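Local coordinates for putative exported protein (Peptoclostridium difficile, PDB 5TTA) that is of unknown function but probably carries a signal peptide in its natural form, consistent with export from the cell, and belongs to a family within the E-set clan, at residues A[169-172]-A[173-176]; A[224-227]-A[228-231]. One frame throughout, in Å; residues are numbered along the deposited sequence.

Contact 1 of 2, residues A[169-172]-A[173-176]; sequences EKEY and AKQN
Tyr172 and Asn176 meet across the last turn of helix 156-175, an alpha-helical C-terminal end at which Asn176 is the first residue to leave helical backbone angles. The backbone bonds come first. Ala173, Lys174 and Gln175 donate their amides to the carbonyls of Glu169, Lys170 and Glu171, the ordinary i to i+4 ladder, and the ladder takes one more rung beyond the helix: Asn176 N reaches Tyr172 O at 3.0 Å. Asparagine suits this place through its short amide, which can turn back on the preceding turn; its ND2 also reaches Tyr172 O, at 3.0 Å, but the N-H is bent to 130° and the bond is weak. Two donors of one residue thus share a single carbonyl oxygen.

Charge pairing lies on another side of the helix. Lys174 NZ meets Glu171 OE1 at 2.7 Å, a salt bridge at i to i+3 spacing. Glu171 is bent at chi2 and the lysine chain bends repeatedly, which brings the two ends together; the ammonium group meets the oxygen from above the carboxylate plane. The aliphatic part of Lys170 runs by the same lysine, CG to Lys174 CD 3.9 Å; long, flexible chains such as these combine apolar stems with polar ends at a surface. The small methyl of Ala173 is the buried side chain, packed on Met73 of strand 72-82 and on Met137.

The ring contact completes the turn. With CG of Tyr172 turned opposite its backbone N (chi1 171°), the phenol swings toward the helix end, and Asn176 ND2 sits over the centre of one ring face, 3.1 Å from Tyr172 CZ, the amide plane tilted 60° to the ring.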
ATOM      1  N   GLU A 169      -3.105  -5.276   0.803  1.00 43.13           N
ATOM      2  CA  GLU A 169      -2.086  -5.988   0.038  1.00 49.86           C
ATOM      3  C   GLU A 169      -2.548  -7.401  -0.291  1.00 44.37           C
ATOM      4  O   GLU A 169      -2.421  -7.861  -1.430  1.00 34.60           O
ATOM      5  CB  GLU A 169      -0.769  -6.022   0.816  1.00 61.78           C
ATOM      6  CG  GLU A 169       0.469  -6.034  -0.067  1.00 71.44           C
ATOM      7  CD  GLU A 169       0.683  -4.711  -0.784  1.00 81.68           C
ATOM      8  OE1 GLU A 169       0.422  -3.656  -0.167  1.00 85.82           O
ATOM      9  OE2 GLU A 169       1.103  -4.728  -1.964  1.00 85.58           O
ATOM     10  N   LYS A 170      -3.106  -8.099   0.700  1.00 45.49           N
ATOM     11  CA  LYS A 170      -3.617  -9.445   0.454  1.00 43.07           C
ATOM     12  C   LYS A 170      -4.762  -9.428  -0.557  1.00 33.83           C
ATOM     13  O   LYS A 170      -4.825 -10.293  -1.438  1.00 35.03           O
ATOM     14  CB  LYS A 170      -4.053 -10.084   1.772  1.00 42.19           C
ATOM     15  CG  LYS A 170      -4.482 -11.530   1.657  1.00 60.69           C
ATOM     16  CD  LYS A 170      -4.648 -12.176   3.034  1.00 72.62           C
ATOM     17  CE  LYS A 170      -5.940 -11.738   3.720  1.00 82.29           C
ATOM     18  NZ  LYS A 170      -7.160 -12.318   3.077  1.00 86.13           N
ATOM     19  N   GLU A 171      -5.663  -8.439  -0.477  1.00 32.57           N
ATOM     20  CA  GLU A 171      -6.792  -8.414  -1.411  1.00 31.42           C
ATOM     21  C   GLU A 171      -6.334  -8.153  -2.846  1.00 34.04           C
ATOM     22  O   GLU A 171      -6.844  -8.776  -3.790  1.00 35.68           O
ATOM     23  CB  GLU A 171      -7.833  -7.375  -0.983  1.00 42.74           C
ATOM     24  CG  GLU A 171      -8.795  -7.844   0.114  1.00 57.85           C
ATOM     25  CD  GLU A 171      -9.788  -8.913  -0.356  1.00 66.55           C
ATOM     26  OE1 GLU A 171      -9.699  -9.371  -1.517  1.00 66.77           O
ATOM     27  OE2 GLU A 171     -10.670  -9.296   0.443  1.00 72.35           O
ATOM     28  N   TYR A 172      -5.384  -7.230  -3.032  1.00 40.05           N
ATOM     29  CA  TYR A 172      -4.831  -6.988  -4.360  1.00 41.72           C
ATOM     30  C   TYR A 172      -4.215  -8.260  -4.932  1.00 40.62           C
ATOM     31  O   TYR A 172      -4.482  -8.634  -6.081  1.00 37.19           O
ATOM     32  CB  TYR A 172      -3.802  -5.857  -4.288  1.00 55.53           C
ATOM     33  CG  TYR A 172      -2.983  -5.642  -5.543  1.00 70.11           C
ATOM     34  CD1 TYR A 172      -3.420  -4.777  -6.547  1.00 78.01           C
ATOM     35  CD2 TYR A 172      -1.757  -6.281  -5.718  1.00 82.55           C
ATOM     36  CE1 TYR A 172      -2.659  -4.568  -7.700  1.00 85.91           C
ATOM     37  CE2 TYR A 172      -0.992  -6.078  -6.865  1.00 89.66           C
ATOM     38  CZ  TYR A 172      -1.447  -5.222  -7.851  1.00 88.95           C
ATOM     39  OH  TYR A 172      -0.693  -5.023  -8.988  1.00 90.49           O
ATOM     40  N   ALA A 173      -3.416  -8.960  -4.126  1.00 33.97           N
ATOM     41  CA  ALA A 173      -2.801 -10.200  -4.583  1.00 34.02           C
ATOM     42  C   ALA A 173      -3.851 -11.247  -4.941  1.00 29.23           C
ATOM     43  O   ALA A 173      -3.668 -12.013  -5.891  1.00 29.04           O
ATOM     44  CB  ALA A 173      -1.843 -10.728  -3.515  1.00 35.96           C
ATOM     45  N   LYS A 174      -4.968 -11.293  -4.205  1.00 31.16           N
ATOM     46  CA  LYS A 174      -6.035 -12.235  -4.550  1.00 30.13           C
ATOM     47  C   LYS A 174      -6.671 -11.884  -5.897  1.00 29.30           C
ATOM     48  O   LYS A 174      -6.986 -12.768  -6.701  1.00 29.06           O
ATOM     49  CB  LYS A 174      -7.082 -12.275  -3.434  1.00 33.96           C
ATOM     50  CG  LYS A 174      -6.743 -13.337  -2.366  1.00 40.43           C
ATOM     51  CD  LYS A 174      -7.037 -12.894  -0.923  1.00 48.36           C
ATOM     52  CE  LYS A 174      -8.492 -13.091  -0.511  1.00 61.22           C
ATOM     53  NZ  LYS A 174      -9.403 -12.066  -1.096  1.00 68.57           N
ATOM     54  N   GLN A 175      -6.836 -10.596  -6.176  1.00 29.82           N
ATOM     55  CA  GLN A 175      -7.396 -10.202  -7.463  1.00 39.51           C
ATOM     56  C   GLN A 175      -6.442 -10.498  -8.616  1.00 34.97           C
ATOM     57  O   GLN A 175      -6.888 -10.694  -9.753  1.00 48.35           O
ATOM     58  CB  GLN A 175      -7.758  -8.724  -7.417  1.00 40.22           C
ATOM     59  CG  GLN A 175      -8.825  -8.418  -6.390  1.00 46.35           C
ATOM     60  CD  GLN A 175      -9.180  -6.946  -6.355  1.00 52.71           C
ATOM     61  OE1 GLN A 175      -9.287  -6.299  -7.398  1.00 55.52           O
ATOM     62  NE2 GLN A 175      -9.342  -6.403  -5.153  1.00 54.14           N
ATOM     63  N   ASN A 176      -5.134 -10.535  -8.348  1.00 26.51           N
ATOM     64  CA  ASN A 176      -4.131 -10.863  -9.351  1.00 27.90           C
ATOM     65  C   ASN A 176      -3.731 -12.339  -9.363  1.00 25.23           C
ATOM     66  O   ASN A 176      -2.696 -12.675  -9.939  1.00 27.46           O
ATOM     67  CB  ASN A 176      -2.876 -10.016  -9.134  1.00 35.89           C
ATOM     68  CG  ASN A 176      -3.071  -8.601  -9.557  1.00 44.02           C
ATOM     69  OD1 ASN A 176      -3.225  -8.321 -10.742  1.00 47.47           O
ATOM     70  ND2 ASN A 176      -3.086  -7.691  -8.592  1.00 47.73           N
TER

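Contact 2 of 2, residues A[224-227]-A[228-231]; sequences SAYE and NWLK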
ATOM      1  N   SER A 224       7.173 -31.257  -0.696  1.00 23.18           N
ATOM      2  CA  SER A 224       7.993 -32.080   0.187  1.00 29.12           C
ATOM      3  C   SER A 224       9.242 -32.616  -0.510  1.00 31.62           C
ATOM      4  O   SER A 224      10.214 -32.965   0.171  1.00 36.70           O
ATOM      5  CB  SER A 224       7.147 -33.221   0.781  1.00 34.02           C
ATOM      6  OG  SER A 224       6.582 -34.064  -0.215  1.00 35.77           O
ATOM      7  N   ALA A 225       9.258 -32.654  -1.844  1.00 30.39           N
ATOM      8  CA  ALA A 225      10.430 -33.087  -2.589  1.00 36.21           C
ATOM      9  C   ALA A 225      11.453 -31.976  -2.803  1.00 30.76           C
ATOM     10  O   ALA A 225      12.542 -32.250  -3.323  1.00 25.42           O
ATOM     11  CB  ALA A 225      10.003 -33.641  -3.948  1.00 35.94           C
ATOM     12  N   TYR A 226      11.137 -30.734  -2.418  1.00 27.72           N
ATOM     13  CA  TYR A 226      12.010 -29.607  -2.753  1.00 24.24           C
ATOM     14  C   TYR A 226      13.408 -29.728  -2.146  1.00 28.81           C
ATOM     15  O   TYR A 226      14.413 -29.449  -2.815  1.00 22.07           O
ATOM     16  CB  TYR A 226      11.362 -28.301  -2.310  1.00 28.27           C
ATOM     17  CG  TYR A 226      12.266 -27.100  -2.523  1.00 23.03           C
ATOM     18  CD1 TYR A 226      12.375 -26.502  -3.771  1.00 30.32           C
ATOM     19  CD2 TYR A 226      12.972 -26.544  -1.465  1.00 19.26           C
ATOM     20  CE1 TYR A 226      13.201 -25.401  -3.966  1.00 28.28           C
ATOM     21  CE2 TYR A 226      13.795 -25.449  -1.647  1.00 25.16           C
ATOM     22  CZ  TYR A 226      13.897 -24.880  -2.900  1.00 26.59           C
ATOM     23  OH  TYR A 226      14.706 -23.786  -3.078  1.00 23.37           O
ATOM     24  N   GLU A 227      13.510 -30.071  -0.863  1.00 27.27           N
ATOM     25  CA  GLU A 227      14.842 -30.047  -0.263  1.00 30.71           C
ATOM     26  C   GLU A 227      15.760 -31.041  -0.958  1.00 25.33           C
ATOM     27  O   GLU A 227      16.929 -30.732  -1.222  1.00 28.78           O
ATOM     28  CB  GLU A 227      14.775 -30.317   1.243  1.00 40.82           C
ATOM     29  CG  GLU A 227      14.343 -29.110   2.068  1.00 48.11           C
ATOM     30  CD  GLU A 227      15.160 -27.848   1.775  1.00 59.76           C
ATOM     31  OE1 GLU A 227      14.567 -26.744   1.741  1.00 63.17           O
ATOM     32  OE2 GLU A 227      16.395 -27.951   1.582  1.00 67.52           O
ATOM     33  N   ASN A 228      15.229 -32.222  -1.296  1.00 27.32           N
ATOM     34  CA  ASN A 228      15.999 -33.234  -2.016  1.00 33.89           C
ATOM     35  C   ASN A 228      16.440 -32.720  -3.375  1.00 28.31           C
ATOM     36  O   ASN A 228      17.581 -32.953  -3.799  1.00 28.18           O
ATOM     37  CB  ASN A 228      15.176 -34.517  -2.213  1.00 35.09           C
ATOM     38  CG  ASN A 228      14.872 -35.237  -0.920  1.00 50.44           C
ATOM     39  OD1 ASN A 228      15.560 -35.063   0.088  1.00 45.19           O
ATOM     40  ND2 ASN A 228      13.834 -36.071  -0.946  1.00 57.11           N
ATOM     41  N   TRP A 229      15.532 -32.048  -4.085  1.00 25.40           N
ATOM     42  CA  TRP A 229      15.863 -31.519  -5.404  1.00 25.09           C
ATOM     43  C   TRP A 229      17.016 -30.520  -5.299  1.00 22.59           C
ATOM     44  O   TRP A 229      18.006 -30.610  -6.029  1.00 23.75           O
ATOM     45  CB  TRP A 229      14.609 -30.870  -6.015  1.00 21.56           C
ATOM     46  CG  TRP A 229      14.813 -30.154  -7.316  1.00 22.87           C
ATOM     47  CD1 TRP A 229      14.701 -30.680  -8.572  1.00 22.92           C
ATOM     48  CD2 TRP A 229      15.170 -28.778  -7.488  1.00 24.14           C
ATOM     49  NE1 TRP A 229      14.970 -29.714  -9.515  1.00 26.20           N
ATOM     50  CE2 TRP A 229      15.244 -28.534  -8.879  1.00 26.37           C
ATOM     51  CE3 TRP A 229      15.397 -27.713  -6.599  1.00 17.87           C
ATOM     52  CZ2 TRP A 229      15.549 -27.265  -9.407  1.00 26.52           C
ATOM     53  CZ3 TRP A 229      15.707 -26.470  -7.113  1.00 22.28           C
ATOM     54  CH2 TRP A 229      15.776 -26.252  -8.516  1.00 25.69           C
ATOM     55  N   LEU A 230      16.913 -29.583  -4.361  1.00 24.96           N
ATOM     56  CA  LEU A 230      17.964 -28.593  -4.190  1.00 22.22           C
ATOM     57  C   LEU A 230      19.289 -29.266  -3.857  1.00 21.78           C
ATOM     58  O   LEU A 230      20.331 -28.920  -4.419  1.00 29.98           O
ATOM     59  CB  LEU A 230      17.556 -27.597  -3.111  1.00 20.91           C
ATOM     60  CG  LEU A 230      18.423 -26.348  -2.995  1.00 26.86           C
ATOM     61  CD1 LEU A 230      18.251 -25.470  -4.245  1.00 24.11           C
ATOM     62  CD2 LEU A 230      18.071 -25.557  -1.729  1.00 29.39           C
ATOM     63  N   LYS A 231      19.261 -30.263  -2.971  1.00 25.84           N
ATOM     64  CA  LYS A 231      20.505 -30.925  -2.595  1.00 26.93           C
ATOM     65  C   LYS A 231      21.096 -31.709  -3.771  1.00 26.09           C
ATOM     66  O   LYS A 231      22.315 -31.719  -3.963  1.00 29.30           O
ATOM     67  CB  LYS A 231      20.262 -31.824  -1.378  1.00 26.21           C
ATOM     68  CG  LYS A 231      21.513 -32.551  -0.848  1.00 35.83           C
ATOM     69  CD  LYS A 231      22.709 -31.602  -0.705  1.00 51.80           C
ATOM     70  CE  LYS A 231      22.461 -30.492   0.316  1.00 57.28           C
ATOM     71  NZ  LYS A 231      23.691 -29.690   0.582  1.00 62.42           N
TER
HETATM   72  O   HOH W   1      12.800 -33.135   0.091  1.00 33.22           O
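Tyr226 lies beside two side chains of the following turn, Trp229 at i+3 and Leu230 at i+4, along the inner flank of helix 226-233. That spacing puts all three on one flank. Each places CG trans to the backbone N and beside the carbonyl carbon, with chi1 of 175° for the tyrosine and 174° for the tryptophan. The rings are nearly parallel, planes at 28°, yet slid so far apart that they barely overlap, their six-membered centroids 6.0 Å from each other. What remains is a grazing touch, Tyr226 CE1 to Trp229 CE3 at 4.1 Å. Leu230 runs alongside the tyrosine, pointing the same way, and brings CD2 to 4.0 Å from Tyr226 OH.

Large aromatics suit this flank because it faces the sheet: Tyr226 rests on Cys209 and Lys211, and Trp229 on Cys209, Thr78 and Leu80. Their polar ends are also provided for. The tyrosine hydroxyl is hydrogen-bonded to Thr78 OG1, and the indole NE1 to Tyr246 OH, so a buried phenol and a mostly apolar indole each keep a polar partner.

On the outer side stand Glu227, Asn228 and Lys231, polar residues fit for solvent. The backbone holds the frame: Trp229 N, Leu230 N and Lys231 N donate to the carbonyls of Ala225, Tyr226 and Glu227, the bond from Leu230 N to Tyr226 O, 2.9 Å long, being close to straight. At the start of the helix a water links Asn228 N, 2.9 Å away, to Ser224 O, to which it donates at 2.6 Å, spanning a gap that a direct i to i+4 bond would otherwise fill. The whole is characteristic of an amphipathic alpha-helix laid on a beta-sheet by its aromatic side, with a water bridging an i to i+4 pair near its start.

In the fold
Contacts 1 and 2 belong to different helices, 156-175 and 226-233, that follow one another along the chain, contact 1 closing before contact 2 opens. They do not touch: their centres are 29 Å apart and their nearest atoms about 21 Å, and each centre lies 18 Å from that of the chain. What they share is strand 72-82 of the antiparallel sheet, which meets residues 169-176 through Met73 and residues 224-231 through Thr78 and Leu80. One contact marks the C-terminal end of its helix; the other lies at the N-terminal part of its helix. Both belong to the DUF5780 region of the protein, and no active site or ligand is known to relate them.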